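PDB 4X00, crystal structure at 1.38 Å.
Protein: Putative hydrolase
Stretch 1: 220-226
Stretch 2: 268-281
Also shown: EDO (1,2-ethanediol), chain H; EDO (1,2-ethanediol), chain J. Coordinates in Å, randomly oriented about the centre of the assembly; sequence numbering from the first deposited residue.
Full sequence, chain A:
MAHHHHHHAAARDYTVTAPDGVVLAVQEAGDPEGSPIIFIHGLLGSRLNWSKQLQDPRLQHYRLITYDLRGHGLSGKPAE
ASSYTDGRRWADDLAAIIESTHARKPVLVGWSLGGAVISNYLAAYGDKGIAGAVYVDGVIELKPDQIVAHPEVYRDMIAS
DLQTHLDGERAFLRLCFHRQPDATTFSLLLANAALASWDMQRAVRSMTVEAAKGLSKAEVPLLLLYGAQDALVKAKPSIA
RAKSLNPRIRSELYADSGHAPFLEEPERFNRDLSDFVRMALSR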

ATOM      1  N   VAL A 220      14.113 -11.662   4.373  1.00 12.03           N
ATOM      2  CA  VAL A 220      14.508 -10.252   4.429  1.00 11.42           C
ATOM      3  C   VAL A 220      13.843  -9.603   5.619  1.00 10.73           C
ATOM      4  O   VAL A 220      12.819 -10.084   6.119  1.00 11.69           O
ATOM      5  CB  VAL A 220      14.147  -9.464   3.146  1.00 11.94           C
ATOM      6  CG1 VAL A 220      14.912 -10.052   1.961  1.00 13.03           C
ATOM      7  CG2 VAL A 220      12.636  -9.468   2.910  1.00 11.54           C
ATOM      8  N   PRO A 221      14.405  -8.485   6.081  1.00 10.06           N
ATOM      9  CA  PRO A 221      13.746  -7.820   7.199  1.00  9.97           C
ATOM     10  C   PRO A 221      12.349  -7.311   6.843  1.00  9.53           C
ATOM     11  O   PRO A 221      12.097  -6.800   5.736  1.00  9.99           O
ATOM     12  CB  PRO A 221      14.685  -6.647   7.516  1.00 12.03           C
ATOM     13  CG  PRO A 221      16.005  -7.004   6.909  1.00 14.62           C
ATOM     14  CD  PRO A 221      15.653  -7.816   5.681  1.00 12.01           C
ATOM     15  N   LEU A 222      11.464  -7.438   7.817  1.00  9.99           N
ATOM     16  CA  LEU A 222      10.098  -6.971   7.716  1.00  9.81           C
ATOM     17  C   LEU A 222       9.788  -6.068   8.907  1.00  9.24           C
ATOM     18  O   LEU A 222      10.030  -6.439  10.071  1.00 10.05           O
ATOM     19  CB  LEU A 222       9.117  -8.139   7.694  1.00 10.87           C
ATOM     20  CG  LEU A 222       9.248  -9.110   6.531  1.00 12.16           C
ATOM     21  CD1 LEU A 222       8.310 -10.285   6.739  1.00 15.07           C
ATOM     22  CD2 LEU A 222       8.947  -8.398   5.218  1.00 11.79           C
ATOM     23  N   LEU A 223       9.208  -4.914   8.610  1.00  9.17           N
ATOM     24  CA  LEU A 223       8.808  -3.960   9.641  1.00  9.35           C
ATOM     25  C   LEU A 223       7.317  -3.647   9.460  1.00  9.37           C
ATOM     26  O   LEU A 223       6.881  -3.327   8.358  1.00  9.99           O
ATOM     27  CB  LEU A 223       9.641  -2.683   9.534  1.00 10.10           C
ATOM     28  CG  LEU A 223       9.238  -1.515  10.447  1.00 11.90           C
ATOM     29  CD1 LEU A 223       9.399  -1.888  11.922  1.00 13.66           C
ATOM     30  CD2 LEU A 223      10.095  -0.311  10.104  1.00 13.18           C
ATOM     31  N   LEU A 224       6.553  -3.762  10.531  1.00  9.83           N
ATOM     32  CA  LEU A 224       5.134  -3.446  10.512  1.00 10.12           C
ATOM     33  C   LEU A 224       4.935  -2.175  11.312  1.00 10.57           C
ATOM     34  O   LEU A 224       5.207  -2.149  12.515  1.00 12.09           O
ATOM     35  CB  LEU A 224       4.321  -4.586  11.095  1.00 11.08           C
ATOM     36  CG  LEU A 224       3.784  -5.567  10.046  1.00 11.57           C
ATOM     37  CD1 LEU A 224       4.902  -6.226   9.189  1.00 12.25           C
ATOM     38  CD2 LEU A 224       2.894  -6.606  10.757  1.00 12.50           C
ATOM     39  N   LEU A 225       4.486  -1.116  10.659  1.00  8.94           N
ATOM     40  CA  LEU A 225       4.305   0.187  11.298  1.00  9.98           C
ATOM     41  C   LEU A 225       2.822   0.498  11.226  1.00  8.54           C
ATOM     42  O   LEU A 225       2.287   0.617  10.106  1.00  9.46           O
ATOM     43  CB  LEU A 225       5.100   1.283  10.589  1.00 11.97           C
ATOM     44  CG  LEU A 225       6.626   1.277  10.564  1.00 11.69           C
ATOM     45  CD1 LEU A 225       7.113   2.532   9.851  1.00 12.19           C
ATOM     46  CD2 LEU A 225       7.168   1.353  11.941  1.00 10.97           C
ATOM     47  N   TYR A 226       2.146   0.611  12.376  1.00  8.52           N
ATOM     48  CA  TYR A 226       0.680   0.831  12.390  1.00  8.48           C
ATOM     49  C   TYR A 226       0.343   1.998  13.284  1.00  8.74           C
ATOM     50  O   TYR A 226       0.942   2.153  14.366  1.00  8.80           O
ATOM     51  CB  TYR A 226      -0.065  -0.408  12.940  1.00  8.98           C
ATOM     52  CG  TYR A 226      -0.154  -1.555  11.976  1.00  8.95           C
ATOM     53  CD1 TYR A 226       0.989  -2.196  11.542  1.00  9.81           C
ATOM     54  CD2 TYR A 226      -1.384  -1.988  11.480  1.00  9.03           C
ATOM     55  CE1 TYR A 226       0.922  -3.244  10.647  1.00  9.72           C
ATOM     56  CE2 TYR A 226      -1.464  -3.062  10.592  1.00  9.11           C
ATOM     57  CZ  TYR A 226      -0.296  -3.668  10.163  1.00  9.84           C
ATOM     58  OH  TYR A 226      -0.321  -4.718   9.273  1.00 11.02           O
ATOM     59  N   ARG A 268       8.288  11.428  11.748  1.00  9.21           N
ATOM     60  CA  ARG A 268       8.575  10.157  12.396  1.00  8.81           C
ATOM     61  C   ARG A 268       8.607   9.009  11.387  1.00  8.91           C
ATOM     62  O   ARG A 268       9.536   8.185  11.387  1.00  9.20           O
ATOM     63  CB  ARG A 268       7.537   9.892  13.486  1.00  9.91           C
ATOM     64  CG  ARG A 268       7.684   8.593  14.222  1.00 10.33           C
ATOM     65  CD  ARG A 268       6.539   8.433  15.201  1.00 10.65           C
ATOM     66  NE  ARG A 268       6.635   7.215  15.988  1.00 10.83           N
ATOM     67  CZ  ARG A 268       5.704   6.844  16.855  1.00 11.07           C
ATOM     68  NH1 ARG A 268       4.615   7.630  17.056  1.00 11.08           N
ATOM     69  NH2 ARG A 268       5.868   5.725  17.562  1.00 12.26           N
ATOM     70  N   PHE A 269       7.628   8.987  10.483  1.00  8.49           N
ATOM     71  CA  PHE A 269       7.580   7.919   9.495  1.00  8.61           C
ATOM     72  C   PHE A 269       8.824   7.919   8.623  1.00  8.53           C
ATOM     73  O   PHE A 269       9.404   6.863   8.368  1.00  8.64           O
ATOM     74  CB  PHE A 269       6.320   8.055   8.639  1.00  8.42           C
ATOM     75  CG  PHE A 269       6.187   6.952   7.621  1.00  8.75           C
ATOM     76  CD1 PHE A 269       5.604   5.747   7.972  1.00  9.20           C
ATOM     77  CD2 PHE A 269       6.726   7.100   6.354  1.00  8.09           C
ATOM     78  CE1 PHE A 269       5.521   4.707   7.059  1.00  9.79           C
ATOM     79  CE2 PHE A 269       6.637   6.056   5.430  1.00  8.62           C
ATOM     80  CZ  PHE A 269       6.075   4.864   5.805  1.00  8.86           C
ATOM     81  N   ASN A 270       9.226   9.098   8.155  1.00  8.50           N
ATOM     82  CA  ASN A 270      10.362   9.167   7.244  1.00  9.00           C
ATOM     83  C   ASN A 270      11.652   8.791   7.949  1.00  9.20           C
ATOM     84  O   ASN A 270      12.561   8.225   7.328  1.00 10.47           O
ATOM     85  CB  ASN A 270      10.480  10.560   6.640  1.00  9.77           C
ATOM     86  CG  ASN A 270       9.335  10.873   5.706  1.00  9.39           C
ATOM     87  OD1 ASN A 270       8.536   9.986   5.374  1.00  9.59           O
ATOM     88  ND2 ASN A 270       9.272  12.115   5.242  1.00 10.94           N
ATOM     89  N   ARG A 271      11.756   9.145   9.232  1.00  9.81           N
ATOM     90  CA  ARG A 271      12.877   8.700  10.057  1.00  9.43           C
ATOM     91  C   ARG A 271      12.895   7.166  10.168  1.00  9.54           C
ATOM     92  O   ARG A 271      13.917   6.520   9.910  1.00  9.96           O
ATOM     93  CB  ARG A 271      12.761   9.341  11.452  1.00  9.64           C
ATOM     94  CG  ARG A 271      13.978   9.043  12.331  1.00 10.31           C
ATOM     95  CD  ARG A 271      13.647   9.278  13.821  1.00 10.45           C
ATOM     96  NE  ARG A 271      12.780   8.218  14.317  1.00 10.42           N
ATOM     97  CZ  ARG A 271      11.752   8.382  15.161  1.00  9.86           C
ATOM     98  NH1 ARG A 271      11.465   9.582  15.664  1.00 10.49           N
ATOM     99  NH2 ARG A 271      11.000   7.344  15.504  1.00 10.76           N
ATOM    100  N   ASP A 272      11.750   6.575  10.534  1.00  9.11           N
ATOM    101  CA  ASP A 272      11.680   5.118  10.636  1.00 10.04           C
ATOM    102  C   ASP A 272      11.982   4.437   9.305  1.00 10.13           C
ATOM    103  O   ASP A 272      12.661   3.404   9.274  1.00 10.22           O
ATOM    104  CB  ASP A 272      10.295   4.705  11.135  1.00 10.14           C
ATOM    105  CG  ASP A 272      10.093   4.934  12.620  1.00 11.12           C
ATOM    106  OD1 ASP A 272      11.082   5.113  13.388  1.00 11.92           O
ATOM    107  OD2 ASP A 272       8.923   4.900  13.036  1.00 11.66           O
ATOM    108  N   LEU A 273      11.482   4.998   8.209  1.00  8.93           N
ATOM    109  CA  LEU A 273      11.695   4.386   6.898  1.00  9.07           C
ATOM    110  C   LEU A 273      13.161   4.447   6.515  1.00  9.73           C
ATOM    111  O   LEU A 273      13.759   3.425   6.116  1.00  9.64           O
ATOM    112  CB  LEU A 273      10.828   5.077   5.841  1.00 10.49           C
ATOM    113  CG  LEU A 273      11.084   4.593   4.410  1.00 11.38           C
ATOM    114  CD1 LEU A 273      10.851   3.054   4.277  1.00 12.29           C
ATOM    115  CD2 LEU A 273      10.192   5.357   3.428  1.00 11.51           C
ATOM    116  N   SER A 274      13.783   5.615   6.669  1.00 10.60           N
ATOM    117  CA  SER A 274      15.193   5.710   6.279  1.00 10.98           C
ATOM    118  C   SER A 274      16.056   4.786   7.150  1.00 10.94           C
ATOM    119  O   SER A 274      16.945   4.100   6.637  1.00 11.19           O
ATOM    120  CB  SER A 274      15.680   7.161   6.366  1.00 12.74           C
ATOM    121  OG  SER A 274      17.036   7.248   5.945  1.00 14.07           O
ATOM    122  N   ASP A 275      15.748   4.734   8.449  1.00 10.87           N
ATOM    123  CA  ASP A 275      16.490   3.853   9.347  1.00 11.56           C
ATOM    124  C   ASP A 275      16.314   2.390   8.944  1.00 11.38           C
ATOM    125  O   ASP A 275      17.267   1.627   8.974  1.00 11.77           O
ATOM    126  CB  ASP A 275      16.046   4.057  10.801  1.00 13.97           C
ATOM    127  CG  ASP A 275      16.485   5.397  11.360  1.00 18.20           C
ATOM    128  OD1 ASP A 275      17.275   6.096  10.688  1.00 20.40           O
ATOM    129  OD2 ASP A 275      16.049   5.741  12.475  1.00 18.91           O
ATOM    130  N   PHE A 276      15.100   1.996   8.553  1.00 10.59           N
ATOM    131  CA  PHE A 276      14.859   0.633   8.155  1.00  9.96           C
ATOM    132  C   PHE A 276      15.662   0.292   6.888  1.00 10.32           C
ATOM    133  O   PHE A 276      16.306  -0.779   6.795  1.00 10.26           O
ATOM    134  CB  PHE A 276      13.369   0.410   7.890  1.00  9.82           C
ATOM    135  CG  PHE A 276      13.072  -0.956   7.340  1.00  9.43           C
ATOM    136  CD1 PHE A 276      12.971  -2.038   8.202  1.00  9.47           C
ATOM    137  CD2 PHE A 276      12.941  -1.189   5.972  1.00  9.44           C
ATOM    138  CE1 PHE A 276      12.732  -3.326   7.750  1.00 10.20           C
ATOM    139  CE2 PHE A 276      12.682  -2.489   5.485  1.00 10.77           C
ATOM    140  CZ  PHE A 276      12.573  -3.554   6.377  1.00 10.90           C
ATOM    141  N   VAL A 277      15.648   1.196   5.909  1.00 10.71           N
ATOM    142  CA  VAL A 277      16.360   0.935   4.674  1.00 10.58           C
ATOM    143  C   VAL A 277      17.853   0.823   4.944  1.00 10.39           C
ATOM    144  O   VAL A 277      18.508  -0.102   4.464  1.00 11.58           O
ATOM    145  CB  VAL A 277      16.066   2.036   3.604  1.00 10.88           C
ATOM    146  CG1 VAL A 277      16.952   1.836   2.376  1.00 11.72           C
ATOM    147  CG2 VAL A 277      14.555   2.026   3.243  1.00 11.96           C
ATOM    148  N   ARG A 278      18.395   1.744   5.731  1.00 10.33           N
ATOM    149  CA  ARG A 278      19.820   1.692   6.094  1.00 11.37           C
ATOM    150  C   ARG A 278      20.188   0.362   6.746  1.00 11.60           C
ATOM    151  O   ARG A 278      21.234  -0.231   6.449  1.00 12.29           O
ATOM    152  CB  ARG A 278      20.148   2.851   7.022  1.00 12.67           C
ATOM    153  CG  ARG A 278      20.144   4.185   6.268  1.00 14.47           C
ATOM    154  CD  ARG A 278      20.071   5.343   7.199  1.00 15.35           C
ATOM    155  NE  ARG A 278      20.481   6.568   6.535  1.00 15.71           N
ATOM    156  CZ  ARG A 278      20.722   7.711   7.169  1.00 17.64           C
ATOM    157  NH1 ARG A 278      20.589   7.781   8.488  1.00 20.53           N
ATOM    158  NH2 ARG A 278      21.118   8.768   6.481  1.00 17.68           N
ATOM    159  N   MET A 279      19.346  -0.089   7.661  1.00 11.70           N
ATOM    160  CA  MET A 279      19.569  -1.360   8.339  1.00 11.96           C
ATOM    161  C   MET A 279      19.501  -2.536   7.340  1.00 11.08           C
ATOM    162  O   MET A 279      20.360  -3.438   7.339  1.00 11.64           O
ATOM    163  CB  MET A 279      18.538  -1.515   9.465  1.00 13.77           C
ATOM    164  CG  MET A 279      18.559  -2.841  10.197  1.00 15.41           C
ATOM    165  SD  MET A 279      17.655  -4.188   9.370  1.00 17.81           S
ATOM    166  CE  MET A 279      16.006  -3.485   9.297  1.00 17.44           C
ATOM    167  N   ALA A 280      18.498  -2.523   6.471  1.00 10.88           N
ATOM    168  CA  ALA A 280      18.281  -3.648   5.568  1.00 11.21           C
ATOM    169  C   ALA A 280      19.438  -3.788   4.597  1.00 11.78           C
ATOM    170  O   ALA A 280      19.800  -4.895   4.195  1.00 13.08           O
ATOM    171  CB  ALA A 280      16.981  -3.460   4.823  1.00 12.01           C
ATOM    172  N   LEU A 281      20.042  -2.659   4.257  1.00 11.27           N
ATOM    173  CA  LEU A 281      21.136  -2.653   3.282  1.00 11.77           C
ATOM    174  C   LEU A 281      22.525  -2.897   3.894  1.00 13.61           C
ATOM    175  O   LEU A 281      23.522  -2.961   3.178  1.00 14.94           O
ATOM    176  CB  LEU A 281      21.115  -1.327   2.506  1.00 12.37           C
ATOM    177  CG  LEU A 281      19.820  -1.140   1.687  1.00 13.08           C
ATOM    178  CD1 LEU A 281      19.839   0.225   1.014  1.00 13.98           C
ATOM    179  CD2 LEU A 281      19.656  -2.244   0.642  1.00 14.64           C
TER
HETATM  180  C1  EDO H 304       8.343   3.890  17.565  1.00 30.91           C
HETATM  181  O1  EDO H 304       8.651   5.037  18.390  1.00 24.06           O
HETATM  182  C2  EDO H 304       8.867   4.033  16.139  1.00 27.90           C
HETATM  183  O2  EDO H 304       8.653   5.348  15.617  1.00 13.68           O
HETATM  184  C1  EDO J 306      20.568   4.818  11.224  1.00 34.96           C
HETATM  185  O1  EDO J 306      19.922   5.964  10.661  1.00 43.07           O
HETATM  186  C2  EDO J 306      20.064   4.551  12.640  1.00 40.95           C
HETATM  187  O2  EDO J 306      20.583   5.529  13.556  1.00 35.04           O

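A helix packed against a β-strand usually meets it through one face of each element, and the contact between residues 220-226 and 268-281 of this putative hydrolase is a compact example. The strand, 222-226, and the helix, 268-280, run nearly antiparallel, with 171° between their N-to-C directions and a closest approach of 10.3 Å between axes. No hydrogen bond joins the two stretches. The helix spends its backbone groups internally, as in F276 N to D272 O at 2.9 Å and A280 N to F276 O at 2.8 Å, and the helix meets stretch 1 through its side chains. The spacing narrows toward the start of stretch 1: CA of L225 lies 8.6 Å from CA of F269, CA of L223 lies 7.7 Å from CA of F276, and CA of P221 lies 6.4 Å from CA of A280.

The alternation of an extended chain decides which residues take part. P221, L223 and L225 direct their CA-to-CB bonds toward the helix, whereas that of L222 points away and the side chains of L224 and Y226 lie out of reach. The helix answers with residues spaced by three or four positions, F269, D272, F276 and then M279 and A280, which the helical repeat brings to the same side.

F276 is the centre of the contact. Its CE1 packs 3.6 Å from CB of L223 and 3.9 Å from CB of P221, so one ring serves two successive inward-facing residues of stretch 1. The carbonyl O of P221 approaches CZ of F276 at 3.3 Å, at the ring edge and near its plane, where the aromatic C-H groups carry slight positive charge. P221 is also flanked by smaller contacts, its CB 3.9 Å from CE of M279 and its CG 4.2 Å from CB of A280. The short methyl of A280 suits the place where the backbones come closest.

At the other end, CD1 of L225 meets CE1 of F269 at 3.9 Å and CB of D272 at 4.1 Å. The CA-to-CB bond of F269 points sideways, yet the end of its ring comes nearer to the strand. D272 offers its methylene to the leucine while its carboxylate is engaged in polar contacts: OD1 forms a salt bridge with NH2 of R271 at 3.1 Å, and OD2 accepts a hydrogen bond from O2 of the chain H ethanediol at 2.6 Å. That same O2 receives a hydrogen bond from NE of R268 at 2.8 Å.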